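Side-chain contacts in mevalonate diphosphate decarboxylase (Legionella pneumophila, PDB 3LTO), which probably decarboxylates mevalonate diphosphate to isopentenyl diphosphate at the expense of ATP, a step of isoprenoid biosynthesis: residues A[205-208]-A[209-213]; A[225-228]-A[229-232]; A[291-294]-A[295-298]; A[299-302]-A[303-307]. One frame throughout, in Å; residues are numbered along the deposited sequence.

Contact 1. Residues A[205-208]-A[209-213]; sequences YETR and SERAE
Arg211 folds back over the first turn of helix 208-224 and meets Thr207 with the edge of its guanidinium. NH1 of Arg211 donates to OG1 of Thr207 at 2.6 Å. The hydroxyl lies almost exactly in the guanidinium plane, but the bond is bent, with 136° at the hydrogen. OG1 is placed for this by its first torsion (chi1 56°), which sets it between the backbone N and the carbonyl carbon of Thr207. Arg211 reaches it through a kink at chi3 (-65°). One face of the Arg211 guanidinium then rests on the backbone of Arg208, with NH2 of Arg211 3.5 Å from CA of Arg208.

The two arginine side chains cross at about a right angle. Arg208 lays a face of its own guanidinium on Ala212, whose CB is 3.5 Å from NH2 of Arg208. Thr207 is the N-cap residue, yet its side chain makes no capping bond. A water bridges this turn, donating to O of Glu206 and accepting from N of Glu210 at 2.9 Å; Glu210 N also bonds Thr207 O weakly. A weak bond from Arg211 N to Thr207 O opens the helix, and a firmer one follows from Ala212 N to Arg208 O at 3.0 Å.

Both arginines are anchored on helix 228-247. Asp241 forms salt bridges with Arg208 and Arg211, and Glu238 forms another with Arg208. These acids probably offset the closeness of two like charges. Phe204 O receives bonds from Thr207 and Arg211. Ser209 bonds Lys19 and Asn29, tying the helix start to the connection between strands 2-12 and 31-47.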
loop_
_atom_site.group_PDB
_atom_site.type_symbol
_atom_site.label_atom_id
_atom_site.label_comp_id
_atom_site.label_asym_id
_atom_site.label_seq_id
_atom_site.Cartn_x
_atom_site.Cartn_y
_atom_site.Cartn_z
ATOM N N TYR A 205 -0.391 10.054 -22.318
ATOM C CA TYR A 205 -0.954 9.295 -21.207
ATOM C C TYR A 205 0.051 8.317 -20.608
ATOM O O TYR A 205 0.230 8.252 -19.395
ATOM C CB TYR A 205 -2.203 8.550 -21.674
ATOM C CG TYR A 205 -2.779 7.601 -20.652
ATOM C CD1 TYR A 205 -2.324 6.287 -20.560
ATOM C CD2 TYR A 205 -3.779 8.016 -19.771
ATOM C CE1 TYR A 205 -2.848 5.410 -19.625
ATOM C CE2 TYR A 205 -4.310 7.145 -18.828
ATOM C CZ TYR A 205 -3.840 5.843 -18.761
ATOM O OH TYR A 205 -4.358 4.967 -17.836
ATOM N N GLU A 206 0.703 7.561 -21.481
ATOM C CA GLU A 206 1.701 6.569 -21.095
ATOM C C GLU A 206 2.746 7.099 -20.113
ATOM O O GLU A 206 3.162 6.387 -19.196
ATOM C CB GLU A 206 2.407 6.066 -22.357
ATOM C CG GLU A 206 2.952 7.227 -23.209
ATOM C CD GLU A 206 3.502 6.776 -24.548
ATOM O OE1 GLU A 206 4.530 6.066 -24.553
ATOM O OE2 GLU A 206 2.900 7.126 -25.590
ATOM N N THR A 207 3.166 8.342 -20.321
ATOM C CA THR A 207 4.180 8.987 -19.490
ATOM C C THR A 207 3.624 9.935 -18.416
ATOM O O THR A 207 4.383 10.617 -17.720
ATOM C CB THR A 207 5.136 9.799 -20.375
ATOM O OG1 THR A 207 4.374 10.742 -21.143
ATOM C CG2 THR A 207 5.910 8.869 -21.336
ATOM N N ARG A 208 2.301 9.969 -18.292
ATOM C CA ARG A 208 1.616 10.838 -17.334
ATOM C C ARG A 208 2.001 10.654 -15.852
ATOM O O ARG A 208 2.198 11.637 -15.125
ATOM C CB ARG A 208 0.101 10.676 -17.536
ATOM C CG ARG A 208 -0.779 11.223 -16.435
ATOM C CD ARG A 208 -0.495 12.678 -16.105
ATOM N NE ARG A 208 -1.031 12.972 -14.780
ATOM C CZ ARG A 208 -0.633 13.969 -13.998
ATOM N NH1 ARG A 208 0.321 14.803 -14.396
ATOM N NH2 ARG A 208 -1.177 14.106 -12.797
ATOM N N SER A 209 2.122 9.411 -15.402
ATOM C CA SER A 209 2.476 9.154 -14.014
ATOM C C SER A 209 3.906 9.578 -13.691
ATOM O O SER A 209 4.189 10.019 -12.580
ATOM C CB SER A 209 2.267 7.675 -13.680
ATOM O OG SER A 209 0.893 7.334 -13.779
ATOM N N GLU A 210 4.812 9.446 -14.654
ATOM C CA GLU A 210 6.195 9.862 -14.424
ATOM C C GLU A 210 6.219 11.353 -14.119
ATOM O O GLU A 210 6.902 11.796 -13.198
ATOM C CB GLU A 210 7.061 9.584 -15.655
ATOM C CG GLU A 210 7.520 8.146 -15.795
ATOM C CD GLU A 210 7.780 7.759 -17.240
ATOM O OE1 GLU A 210 8.409 8.552 -17.973
ATOM O OE2 GLU A 210 7.357 6.658 -17.643
ATOM N N ARG A 211 5.475 12.128 -14.902
ATOM C CA ARG A 211 5.416 13.572 -14.697
ATOM C C ARG A 211 4.769 13.926 -13.353
ATOM O O ARG A 211 5.228 14.833 -12.649
ATOM C CB ARG A 211 4.638 14.243 -15.838
ATOM C CG ARG A 211 5.316 14.145 -17.200
ATOM C CD ARG A 211 4.691 15.114 -18.203
ATOM N NE ARG A 211 3.302 14.780 -18.514
ATOM C CZ ARG A 211 2.923 13.746 -19.259
ATOM N NH1 ARG A 211 3.834 12.937 -19.773
ATOM N NH2 ARG A 211 1.635 13.528 -19.501
ATOM N N ALA A 212 3.705 13.206 -13.000
ATOM C CA ALA A 212 2.996 13.442 -11.745
ATOM C C ALA A 212 3.905 13.216 -10.539
ATOM O O ALA A 212 3.854 13.966 -9.560
ATOM C CB ALA A 212 1.775 12.527 -11.650
ATOM N N GLU A 213 4.721 12.166 -10.603
ATOM C CA GLU A 213 5.638 11.855 -9.511
ATOM C C GLU A 213 6.714 12.929 -9.445
ATOM O O GLU A 213 7.093 13.372 -8.360
ATOM C CB GLU A 213 6.287 10.482 -9.721
ATOM C CG GLU A 213 5.367 9.285 -9.482
ATOM C CD GLU A 213 4.878 9.184 -8.037
ATOM O OE1 GLU A 213 5.630 9.575 -7.120
ATOM O OE2 GLU A 213 3.750 8.695 -7.817
HETATM O O HOH W 1 4.050 7.313 -16.407
#

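Contact 2. Residues A[225-228]-A[229-232]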
loop_
_atom_site.group_PDB
_atom_site.type_symbol
_atom_site.label_atom_id
_atom_site.label_comp_id
_atom_site.label_asym_id
_atom_site.label_seq_id
_atom_site.Cartn_x
_atom_site.Cartn_y
_atom_site.Cartn_z
ATOM N N ASN A 225 9.840 24.408 1.802
ATOM C CA ASN A 225 10.491 25.711 1.744
ATOM C C ASN A 225 9.528 26.892 1.819
ATOM O O ASN A 225 9.948 28.034 1.663
ATOM C CB ASN A 225 11.320 25.843 0.462
ATOM C CG ASN A 225 12.395 24.779 0.347
ATOM O OD1 ASN A 225 13.140 24.526 1.293
ATOM N ND2 ASN A 225 12.491 24.160 -0.824
ATOM N N LYS A 226 8.247 26.637 2.054
ATOM C CA LYS A 226 7.283 27.732 2.115
ATOM C C LYS A 226 7.453 28.581 0.858
ATOM O O LYS A 226 7.531 29.809 0.926
ATOM C CB LYS A 226 7.538 28.599 3.352
ATOM C CG LYS A 226 7.438 27.852 4.672
ATOM C CD LYS A 226 5.997 27.707 5.136
ATOM C CE LYS A 226 5.503 28.994 5.782
ATOM N NZ LYS A 226 4.108 28.882 6.293
ATOM N N ASP A 227 7.531 27.911 -0.287
ATOM C CA ASP A 227 7.697 28.576 -1.574
ATOM C C ASP A 227 6.376 28.541 -2.352
ATOM O O ASP A 227 6.184 27.712 -3.248
ATOM C CB ASP A 227 8.804 27.878 -2.363
ATOM C CG ASP A 227 9.132 28.578 -3.662
ATOM O OD1 ASP A 227 8.432 29.544 -4.025
ATOM O OD2 ASP A 227 10.093 28.154 -4.331
ATOM N N TRP A 228 5.477 29.459 -2.003
ATOM C CA TRP A 228 4.150 29.558 -2.614
ATOM C C TRP A 228 4.174 29.759 -4.129
ATOM O O TRP A 228 3.313 29.237 -4.849
ATOM C CB TRP A 228 3.374 30.697 -1.946
ATOM C CG TRP A 228 1.897 30.716 -2.221
ATOM C CD1 TRP A 228 1.218 31.612 -2.996
ATOM C CD2 TRP A 228 0.911 29.838 -1.667
ATOM N NE1 TRP A 228 -0.129 31.351 -2.955
ATOM C CE2 TRP A 228 -0.347 30.266 -2.149
ATOM C CE3 TRP A 228 0.967 28.730 -0.812
ATOM C CZ2 TRP A 228 -1.544 29.623 -1.801
ATOM C CZ3 TRP A 228 -0.225 28.090 -0.464
ATOM C CH2 TRP A 228 -1.463 28.541 -0.960
ATOM N N THR A 229 5.156 30.517 -4.607
ATOM C CA THR A 229 5.294 30.781 -6.030
ATOM C C THR A 229 5.526 29.468 -6.791
ATOM O O THR A 229 4.969 29.265 -7.879
ATOM C CB THR A 229 6.471 31.759 -6.301
ATOM O OG1 THR A 229 6.240 32.995 -5.611
ATOM C CG2 THR A 229 6.593 32.049 -7.780
ATOM N N SER A 230 6.342 28.578 -6.224
ATOM C CA SER A 230 6.610 27.291 -6.866
ATOM C C SER A 230 5.408 26.347 -6.773
ATOM O O SER A 230 5.180 25.536 -7.676
ATOM C CB SER A 230 7.833 26.608 -6.250
ATOM O OG SER A 230 9.032 27.185 -6.729
ATOM N N ILE A 231 4.655 26.437 -5.678
ATOM C CA ILE A 231 3.470 25.601 -5.510
ATOM C C ILE A 231 2.515 25.997 -6.641
ATOM O O ILE A 231 1.976 25.141 -7.353
ATOM C CB ILE A 231 2.803 25.832 -4.123
ATOM C CG1 ILE A 231 3.748 25.349 -3.020
ATOM C CG2 ILE A 231 1.466 25.086 -4.034
ATOM C CD1 ILE A 231 3.222 25.524 -1.611
ATOM N N TYR A 232 2.337 27.303 -6.815
ATOM C CA TYR A 232 1.476 27.831 -7.875
ATOM C C TYR A 232 1.886 27.287 -9.253
ATOM O O TYR A 232 1.072 26.691 -9.952
ATOM C CB TYR A 232 1.551 29.360 -7.870
ATOM C CG TYR A 232 1.222 30.042 -9.183
ATOM C CD1 TYR A 232 -0.051 29.956 -9.746
ATOM C CD2 TYR A 232 2.179 30.815 -9.840
ATOM C CE1 TYR A 232 -0.363 30.624 -10.922
ATOM C CE2 TYR A 232 1.878 31.492 -11.023
ATOM C CZ TYR A 232 0.605 31.393 -11.557
ATOM O OH TYR A 232 0.297 32.081 -12.711
HETATM O O HOH W 2 7.411 32.125 -3.036
#
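Asp227 and Ser230 meet where the chain leaves one helix and enters the next. Helix 208-224 ends in a Schellman motif with Lys226, at positive phi, as its C-prime residue. Asp227 follows as the N-cap of helix 228-247. Its O accepts from N of Ile231 at 3.1 Å, and O of Trp228 accepts from N of Tyr232 at 2.9 Å.

The Asp227 carboxylate swings over the new helix end because CG stands anti to the backbone N (chi1 -175°). OD1 of Asp227 takes the N-H of Ser230 at 3.2 Å, the N-capping bond. OD2 takes the hydroxyl of the same serine, with OG of Ser230 at 2.8 Å. Both donors come from above the carboxylate plane, not in it. A water adds a third link, donating to OD1 of Asp227 and accepting from N of Thr229.

Trp228 points to the interior. Its CE3 touches CD1 of Ile231 at 4.0 Å, the two side chains crossing obliquely. NE1 of Trp228 is satisfied by Gly277 O, and Tyr173 meets the indole edge-to-face. Ile231 also packs on Leu219, Ala222 and Phe223 of helix 208-224.

The carboxylate thus satisfies Ser230 N directly and Thr229 N through water at the N-terminal end of the helix. Its negative charge lies at the positive end of the helix dipole, which would probably favour the ionised form.

Contact 3. Residues A[291-294]-A[295-298]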
loop_
_atom_site.group_PDB
_atom_site.type_symbol
_atom_site.label_atom_id
_atom_site.label_comp_id
_atom_site.label_asym_id
_atom_site.label_seq_id
_atom_site.Cartn_x
_atom_site.Cartn_y
_atom_site.Cartn_z
ATOM N N LEU A 291 -6.909 28.834 -4.509
ATOM C CA LEU A 291 -6.522 28.532 -3.138
ATOM C C LEU A 291 -5.603 29.651 -2.686
ATOM O O LEU A 291 -4.597 29.946 -3.340
ATOM C CB LEU A 291 -5.798 27.184 -3.055
ATOM C CG LEU A 291 -6.697 25.956 -3.209
ATOM C CD1 LEU A 291 -5.848 24.694 -3.235
ATOM C CD2 LEU A 291 -7.691 25.911 -2.054
ATOM N N TYR A 292 -5.967 30.285 -1.575
ATOM C CA TYR A 292 -5.207 31.399 -1.015
ATOM C C TYR A 292 -4.772 31.056 0.394
ATOM O O TYR A 292 -5.437 30.285 1.080
ATOM C CB TYR A 292 -6.081 32.655 -0.930
ATOM C CG TYR A 292 -6.399 33.341 -2.236
ATOM C CD1 TYR A 292 -5.498 34.228 -2.815
ATOM C CD2 TYR A 292 -7.626 33.140 -2.867
ATOM C CE1 TYR A 292 -5.810 34.902 -3.990
ATOM C CE2 TYR A 292 -7.951 33.812 -4.042
ATOM C CZ TYR A 292 -7.040 34.691 -4.596
ATOM O OH TYR A 292 -7.358 35.368 -5.750
ATOM N N ARG A 293 -3.657 31.641 0.822
ATOM C CA ARG A 293 -3.159 31.435 2.173
ATOM C C ARG A 293 -4.074 32.205 3.126
ATOM O O ARG A 293 -4.739 33.156 2.720
ATOM C CB ARG A 293 -1.736 31.978 2.307
ATOM C CG ARG A 293 -0.676 31.168 1.601
ATOM C CD ARG A 293 0.717 31.687 1.923
ATOM N NE ARG A 293 1.234 32.549 0.866
ATOM C CZ ARG A 293 0.970 33.842 0.750
ATOM N NH1 ARG A 293 0.200 34.443 1.638
ATOM N NH2 ARG A 293 1.452 34.523 -0.276
ATOM N N SER A 294 -4.103 31.799 4.392
ATOM C CA SER A 294 -4.936 32.476 5.381
ATOM C C SER A 294 -4.544 33.945 5.486
ATOM O O SER A 294 -5.362 34.777 5.861
ATOM C CB SER A 294 -4.792 31.812 6.749
ATOM O OG SER A 294 -3.453 31.900 7.203
ATOM N N ASP A 295 -3.300 34.268 5.144
ATOM C CA ASP A 295 -2.837 35.657 5.199
ATOM C C ASP A 295 -3.050 36.412 3.882
ATOM O O ASP A 295 -2.579 37.535 3.725
ATOM C CB ASP A 295 -1.351 35.723 5.567
ATOM C CG ASP A 295 -0.449 35.270 4.436
ATOM O OD1 ASP A 295 -0.463 34.072 4.105
ATOM O OD2 ASP A 295 0.272 36.117 3.870
ATOM N N GLN A 296 -3.757 35.802 2.937
ATOM C CA GLN A 296 -4.002 36.452 1.656
ATOM C C GLN A 296 -5.440 36.925 1.493
ATOM O O GLN A 296 -5.864 37.222 0.374
ATOM C CB GLN A 296 -3.677 35.505 0.499
ATOM C CG GLN A 296 -2.211 35.264 0.231
ATOM C CD GLN A 296 -2.011 34.377 -0.990
ATOM O OE1 GLN A 296 -2.496 33.251 -1.029
ATOM N NE2 GLN A 296 -1.305 34.890 -1.993
ATOM N N THR A 297 -6.190 36.993 2.592
ATOM C CA THR A 297 -7.583 37.424 2.519
ATOM C C THR A 297 -7.767 38.698 1.701
ATOM O O THR A 297 -8.630 38.753 0.829
ATOM C CB THR A 297 -8.189 37.656 3.922
ATOM O OG1 THR A 297 -8.105 36.444 4.679
ATOM C CG2 THR A 297 -9.665 38.062 3.811
ATOM N N ASP A 298 -6.956 39.715 1.970
ATOM C CA ASP A 298 -7.085 40.966 1.232
ATOM C C ASP A 298 -6.692 40.855 -0.230
ATOM O O ASP A 298 -7.320 41.470 -1.085
ATOM C CB ASP A 298 -6.275 42.083 1.893
ATOM C CG ASP A 298 -6.871 42.527 3.215
ATOM O OD1 ASP A 298 -8.106 42.405 3.385
ATOM O OD2 ASP A 298 -6.108 43.013 4.077
HETATM O O HOH W 3 -5.365 37.461 5.878
#
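Arg293 carries the flat group at the centre, and Gln296 lies over one face of it. The amide carbon CD of Gln296 stands 3.2 Å above the guanidinium plane, offset toward the rim. The two planes are 35° apart. NH1 of Arg293 is also 2.9 Å from CG of Gln296, implausibly short, so the exact guanidinium placement is doubtful. At the guanidinium edge sits the carboxylate of Asp295. NH1 of Arg293 forms a salt bridge with OD1 of Asp295 at 2.6 Å, coming from the syn side but tilted out of the carboxylate plane. The bond is bent, and the two groups are only roughly coplanar. Asp295 reaches the arginine with CG set between its own backbone N and carbonyl carbon (chi1 72°).

The ring of Tyr292 meets the Gln296 amide with its edge, CD1 of Tyr292 being 3.6 Å from OE1 of Gln296. OE1 has a stronger partner in N of Arg293, along a nearly straight bond of 2.7 Å (171°), in the amide plane and on a lone pair. In return Gln296 N donates to Arg293 O at 2.8 Å, from above the carbonyl plane. The amide's other end is held too, by NE2 bonding Gly277 O. Arg293 has a second acid, Asp276, on NH2, and a cation-pi contact with Trp228.

Gln296 is the N-cap residue of helix 297-308. Its paired bonds with Arg293, backbone to backbone and side chain to backbone, close a tight strand-to-helix connection. It joins strand 288-292 of the antiparallel four-stranded sheet to the last helix of this GHMP-type C-terminal domain.

Contact 4. Residues A[299-302]-A[303-307]; sequences LARQ and FKSDH
CB of Ser305 sits 3.2 Å from O of Arg301, one turn earlier in helix 297-308. OG stands anti to the carbonyl carbon of Ser305 (chi1 -63°), and this turns the hydroxyl onto the same oxygen, at 2.7 Å from Arg301 O. The backbone N of Ser305 donates to Arg301 O as well, at 2.9 Å. The two donors arrive from opposite faces of the carbonyl plane. OG of Ser305 lies on the side of one guanidinium face, but its nearest side-chain atom is CG of Arg301, at 4.1 Å.

A serine hydroxyl returned to the carbonyl four residues back is a familiar way for a helix to satisfy a polar side chain. Helix 297-308 is amphipathic here. Its inner side carries Leu299, Ala300 and Phe303. Phe303 meets Phe270 of helix 258-274 edge-to-face, and Leu299 also touches Phe270.

On the outer side Gln302 and Asp306 cross with their flat groups almost perpendicular, 85° apart. The touch is made by CG of Gln302 against OD2 of Asp306, at 3.6 Å. The Gln302 chain is extended, and its OE1 accepts from Lys274. N of Asp306 bonds O of Gln302 at 2.9 Å.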
loop_
_atom_site.group_PDB
_atom_site.type_symbol
_atom_site.label_atom_id
_atom_site.label_comp_id
_atom_site.label_asym_id
_atom_site.label_seq_id
_atom_site.Cartn_x
_atom_site.Cartn_y
_atom_site.Cartn_z
ATOM N N LEU A 299 -5.656 40.079 -0.524
ATOM C CA LEU A 299 -5.232 39.921 -1.911
ATOM C C LEU A 299 -6.363 39.244 -2.677
ATOM O O LEU A 299 -6.671 39.612 -3.809
ATOM C CB LEU A 299 -3.957 39.076 -1.994
ATOM C CG LEU A 299 -3.308 38.970 -3.377
ATOM C CD1 LEU A 299 -2.921 40.363 -3.860
ATOM C CD2 LEU A 299 -2.077 38.080 -3.315
ATOM N N ALA A 300 -6.992 38.267 -2.035
ATOM C CA ALA A 300 -8.095 37.523 -2.633
ATOM C C ALA A 300 -9.279 38.433 -2.935
ATOM O O ALA A 300 -9.851 38.382 -4.027
ATOM C CB ALA A 300 -8.530 36.401 -1.698
ATOM N N ARG A 301 -9.658 39.255 -1.961
ATOM C CA ARG A 301 -10.774 40.171 -2.149
ATOM C C ARG A 301 -10.424 41.175 -3.250
ATOM O O ARG A 301 -11.283 41.576 -4.037
ATOM C CB ARG A 301 -11.092 40.899 -0.837
ATOM C CG ARG A 301 -12.261 41.874 -0.924
ATOM C CD ARG A 301 -12.604 42.488 0.442
ATOM N NE ARG A 301 -13.424 43.695 0.307
ATOM C CZ ARG A 301 -14.614 43.739 -0.291
ATOM N NH1 ARG A 301 -15.140 42.638 -0.814
ATOM N NH2 ARG A 301 -15.274 44.887 -0.387
ATOM N N GLN A 302 -9.158 41.567 -3.315
ATOM C CA GLN A 302 -8.714 42.513 -4.335
ATOM C C GLN A 302 -8.814 41.896 -5.737
ATOM O O GLN A 302 -9.216 42.556 -6.690
ATOM C CB GLN A 302 -7.272 42.953 -4.049
ATOM C CG GLN A 302 -6.667 43.875 -5.099
ATOM C CD GLN A 302 -5.226 44.264 -4.784
ATOM O OE1 GLN A 302 -4.570 44.949 -5.574
ATOM N NE2 GLN A 302 -4.731 43.834 -3.626
ATOM N N PHE A 303 -8.451 40.625 -5.864
ATOM C CA PHE A 303 -8.526 39.963 -7.161
ATOM C C PHE A 303 -9.982 39.706 -7.575
ATOM O O PHE A 303 -10.345 39.867 -8.738
ATOM C CB PHE A 303 -7.739 38.646 -7.138
ATOM C CG PHE A 303 -7.771 37.910 -8.441
ATOM C CD1 PHE A 303 -8.780 36.989 -8.710
ATOM C CD2 PHE A 303 -6.840 38.192 -9.434
ATOM C CE1 PHE A 303 -8.866 36.359 -9.952
ATOM C CE2 PHE A 303 -6.916 37.566 -10.688
ATOM C CZ PHE A 303 -7.934 36.649 -10.944
ATOM N N LYS A 304 -10.812 39.302 -6.621
ATOM C CA LYS A 304 -12.217 39.046 -6.901
ATOM C C LYS A 304 -12.870 40.346 -7.360
ATOM O O LYS A 304 -13.624 40.375 -8.340
ATOM C CB LYS A 304 -12.917 38.532 -5.640
ATOM C CG LYS A 304 -14.428 38.361 -5.764
ATOM C CD LYS A 304 -15.004 37.794 -4.477
ATOM C CE LYS A 304 -16.478 37.450 -4.621
ATOM N NZ LYS A 304 -16.988 36.616 -3.478
ATOM N N SER A 305 -12.570 41.422 -6.642
ATOM C CA SER A 305 -13.118 42.731 -6.957
ATOM C C SER A 305 -12.665 43.210 -8.328
ATOM O O SER A 305 -13.486 43.562 -9.174
ATOM C CB SER A 305 -12.684 43.760 -5.902
ATOM O OG SER A 305 -13.188 43.441 -4.612
ATOM N N ASP A 306 -11.356 43.206 -8.548
ATOM C CA ASP A 306 -10.803 43.693 -9.803
ATOM C C ASP A 306 -10.922 42.802 -11.040
ATOM O O ASP A 306 -10.834 43.307 -12.161
ATOM C CB ASP A 306 -9.328 44.092 -9.621
ATOM C CG ASP A 306 -9.140 45.217 -8.619
ATOM O OD1 ASP A 306 -10.098 45.977 -8.372
ATOM O OD2 ASP A 306 -8.022 45.353 -8.082
ATOM N N HIS A 307 -11.125 41.499 -10.869
ATOM C CA HIS A 307 -11.207 40.639 -12.047
ATOM C C HIS A 307 -12.303 39.577 -12.117
ATOM O O HIS A 307 -12.529 39.005 -13.178
ATOM C CB HIS A 307 -9.854 39.960 -12.294
ATOM C CG HIS A 307 -8.714 40.916 -12.450
ATOM N ND1 HIS A 307 -7.932 41.319 -11.390
ATOM C CD2 HIS A 307 -8.227 41.555 -13.540
ATOM C CE1 HIS A 307 -7.010 42.164 -11.820
ATOM N NE2 HIS A 307 -7.167 42.323 -13.121
#

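Overall arrangement
All four contacts are local and lie in the C-terminal domain. Contact 2 is the most enclosed, with three of six touching residues buried and none exposed; contacts 3 and 4 each have three exposed. Contacts 1, 2 and 3 sit at helix starts; contact 4 lies within a helix. Contacts 3 and 4 share helix 297-308 and touch through Tyr292, which packs on Ala300 and Phe303. Contacts 2 and 3 also meet, the Trp228 indole against the backbone of Leu291. Contact 1 stands apart, its centre about 22 Å from that of contact 2. Chemistry differs too: arginines bound to acids of the next helix, a carboxylate cap, a salt bridge beside a buried amide, and a hydroxyl-to-carbonyl bond, in that order.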